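Local coordinates for foldase protein PrsA (Streptococcus pneumoniae, PDB 5TVL), which probably assists the folding of secreted proteins outside the cell after their translocation, as a peptidyl-prolyl cis-trans isomerase of the PrsA family, at residues I196-T201 / Q207-K212. Sequence-based numbering, arbitrary orientation.
Sequences ITATGT and QYYIVK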
# COMPACT_ATOMS: atom_id res chain seq x y z
N ILE A 196 9.05 -14.95 -15.60
CA ILE A 196 8.65 -14.34 -14.34
C ILE A 196 7.13 -14.32 -14.36
O ILE A 196 6.54 -14.09 -15.42
CB ILE A 196 9.19 -12.90 -14.20
CG1 ILE A 196 10.72 -12.90 -14.27
CG2 ILE A 196 8.72 -12.25 -12.90
CD1 ILE A 196 11.30 -11.64 -14.89
N THR A 197 6.50 -14.54 -13.21
CA THR A 197 5.05 -14.67 -13.12
C THR A 197 4.46 -13.70 -12.09
O THR A 197 4.81 -13.74 -10.91
CB THR A 197 4.65 -16.11 -12.73
OG1 THR A 197 5.34 -17.03 -13.59
CG2 THR A 197 3.15 -16.33 -12.86
N ALA A 198 3.58 -12.81 -12.57
CA ALA A 198 2.68 -12.05 -11.71
C ALA A 198 1.41 -12.89 -11.58
O ALA A 198 0.64 -13.01 -12.53
CB ALA A 198 2.36 -10.69 -12.32
N THR A 199 1.22 -13.48 -10.40
CA THR A 199 0.19 -14.52 -10.20
C THR A 199 -1.26 -14.01 -10.33
O THR A 199 -1.52 -12.81 -10.23
CB THR A 199 0.39 -15.25 -8.84
OG1 THR A 199 -0.32 -16.49 -8.85
CG2 THR A 199 -0.08 -14.38 -7.66
N GLY A 200 -2.18 -14.95 -10.53
CA GLY A 200 -3.60 -14.63 -10.73
C GLY A 200 -4.30 -14.18 -9.46
O GLY A 200 -4.57 -15.00 -8.58
N THR A 201 -4.59 -12.88 -9.38
CA THR A 201 -5.30 -12.27 -8.23
C THR A 201 -6.66 -11.71 -8.69
O THR A 201 -7.05 -11.89 -9.84
CB THR A 201 -4.44 -11.19 -7.53
OG1 THR A 201 -5.07 -10.78 -6.31
CG2 THR A 201 -4.20 -9.96 -8.40
N GLN A 207 -0.02 -12.60 -15.36
CA GLN A 207 0.85 -12.15 -16.45
C GLN A 207 2.20 -12.85 -16.34
O GLN A 207 2.62 -13.27 -15.26
CB GLN A 207 1.05 -10.62 -16.40
CG GLN A 207 -0.22 -9.78 -16.51
CD GLN A 207 -0.81 -9.73 -17.92
OE1 GLN A 207 -1.16 -10.76 -18.50
NE2 GLN A 207 -0.94 -8.53 -18.47
N TYR A 208 2.88 -12.97 -17.48
CA TYR A 208 4.16 -13.66 -17.57
C TYR A 208 5.15 -12.76 -18.31
O TYR A 208 4.82 -12.22 -19.37
CB TYR A 208 4.00 -15.01 -18.28
CG TYR A 208 2.96 -15.89 -17.62
CD1 TYR A 208 1.60 -15.78 -17.96
CD2 TYR A 208 3.32 -16.81 -16.63
CE1 TYR A 208 0.65 -16.56 -17.34
CE2 TYR A 208 2.36 -17.60 -16.01
CZ TYR A 208 1.03 -17.47 -16.36
OH TYR A 208 0.07 -18.25 -15.75
N TYR A 209 6.34 -12.60 -17.73
CA TYR A 209 7.33 -11.65 -18.23
C TYR A 209 8.64 -12.35 -18.59
O TYR A 209 9.01 -13.34 -17.97
CB TYR A 209 7.62 -10.57 -17.18
CG TYR A 209 6.42 -9.74 -16.79
CD1 TYR A 209 5.53 -10.20 -15.82
CD2 TYR A 209 6.20 -8.48 -17.35
CE1 TYR A 209 4.43 -9.43 -15.44
CE2 TYR A 209 5.11 -7.71 -16.97
CZ TYR A 209 4.23 -8.19 -16.02
OH TYR A 209 3.15 -7.44 -15.63
N ILE A 210 9.32 -11.83 -19.61
CA ILE A 210 10.69 -12.22 -19.96
C ILE A 210 11.48 -10.92 -20.04
O ILE A 210 11.08 -10.00 -20.74
CB ILE A 210 10.76 -12.98 -21.30
CG1 ILE A 210 9.86 -14.23 -21.27
CG2 ILE A 210 12.19 -13.40 -21.61
CD1 ILE A 210 9.60 -14.85 -22.63
N VAL A 211 12.60 -10.85 -19.31
CA VAL A 211 13.41 -9.63 -19.21
C VAL A 211 14.77 -9.84 -19.87
O VAL A 211 15.37 -10.90 -19.75
CB VAL A 211 13.62 -9.22 -17.73
CG1 VAL A 211 14.36 -7.88 -17.63
CG2 VAL A 211 12.29 -9.11 -17.00
N LYS A 212 15.23 -8.79 -20.56
CA LYS A 212 16.55 -8.75 -21.19
C LYS A 212 17.24 -7.48 -20.69
O LYS A 212 16.82 -6.37 -21.04
CB LYS A 212 16.40 -8.72 -22.72
CG LYS A 212 17.67 -8.47 -23.53
CD LYS A 212 18.52 -9.73 -23.66
CE LYS A 212 19.81 -9.45 -24.43
NZ LYS A 212 19.58 -9.21 -25.89
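Ile196 and Tyr209 face each other as an antiparallel hydrogen-bonded pair, joined by two backbone hydrogen bonds. Ile196 N reaches Tyr209 O at 2.9 Å in an almost straight line, and Tyr209 N returns to Ile196 O at 2.8 Å. Two residues along, Ala198 and Gln207 repeat the exchange: Ala198 N to Gln207 O and Gln207 N to Ala198 O are both 2.9 Å. These two bonds are more bent, the N-H...O angle at Ala198 being 143°. Thr197 and Tyr208 form the non-hydrogen-bonded pair between them, where Tyr208 CA also offers a CA-H...O contact to Ile196 O.

Side chains alternate between the two faces of this ladder. On one face Ile196, Ala198 and Tyr209 meet: Ala198 CB lies at the edge of the Tyr209 ring, in its plane, 4.0 Å from CE1, while Ile196 CD1 extends obliquely to Val211 CG2. The Gln207 side chain starts on this face, but its amide end turns away. On the other face the Thr197 side chain runs alongside that of Tyr208 in the same direction. With OG1 beside the backbone N (chi1 -50°), the Thr197 methyl CG2 is anti to that nitrogen and comes 3.5 Å from Tyr208 CE2, and OG1 stays beside CD2. The phenol is tied at its far end by a hydrogen bond between Tyr208 OH and Ser206 OG.

The two strands make a beta hairpin of the PpiC-type (parvulin) isomerase domain, 196-198 being an outermost strand of its four-stranded antiparallel sheet. Thr197 O accepts a hydrogen bond from Gln179 NE2, and Thr197 packs on Lys62 of the second subunit. Helix 178-186 covers Ile196, Tyr209 and Val211, helix 130-139 packs against Tyr208 and Ile210 from the other face, and strand 120-127 pairs along the far edge of 207-216.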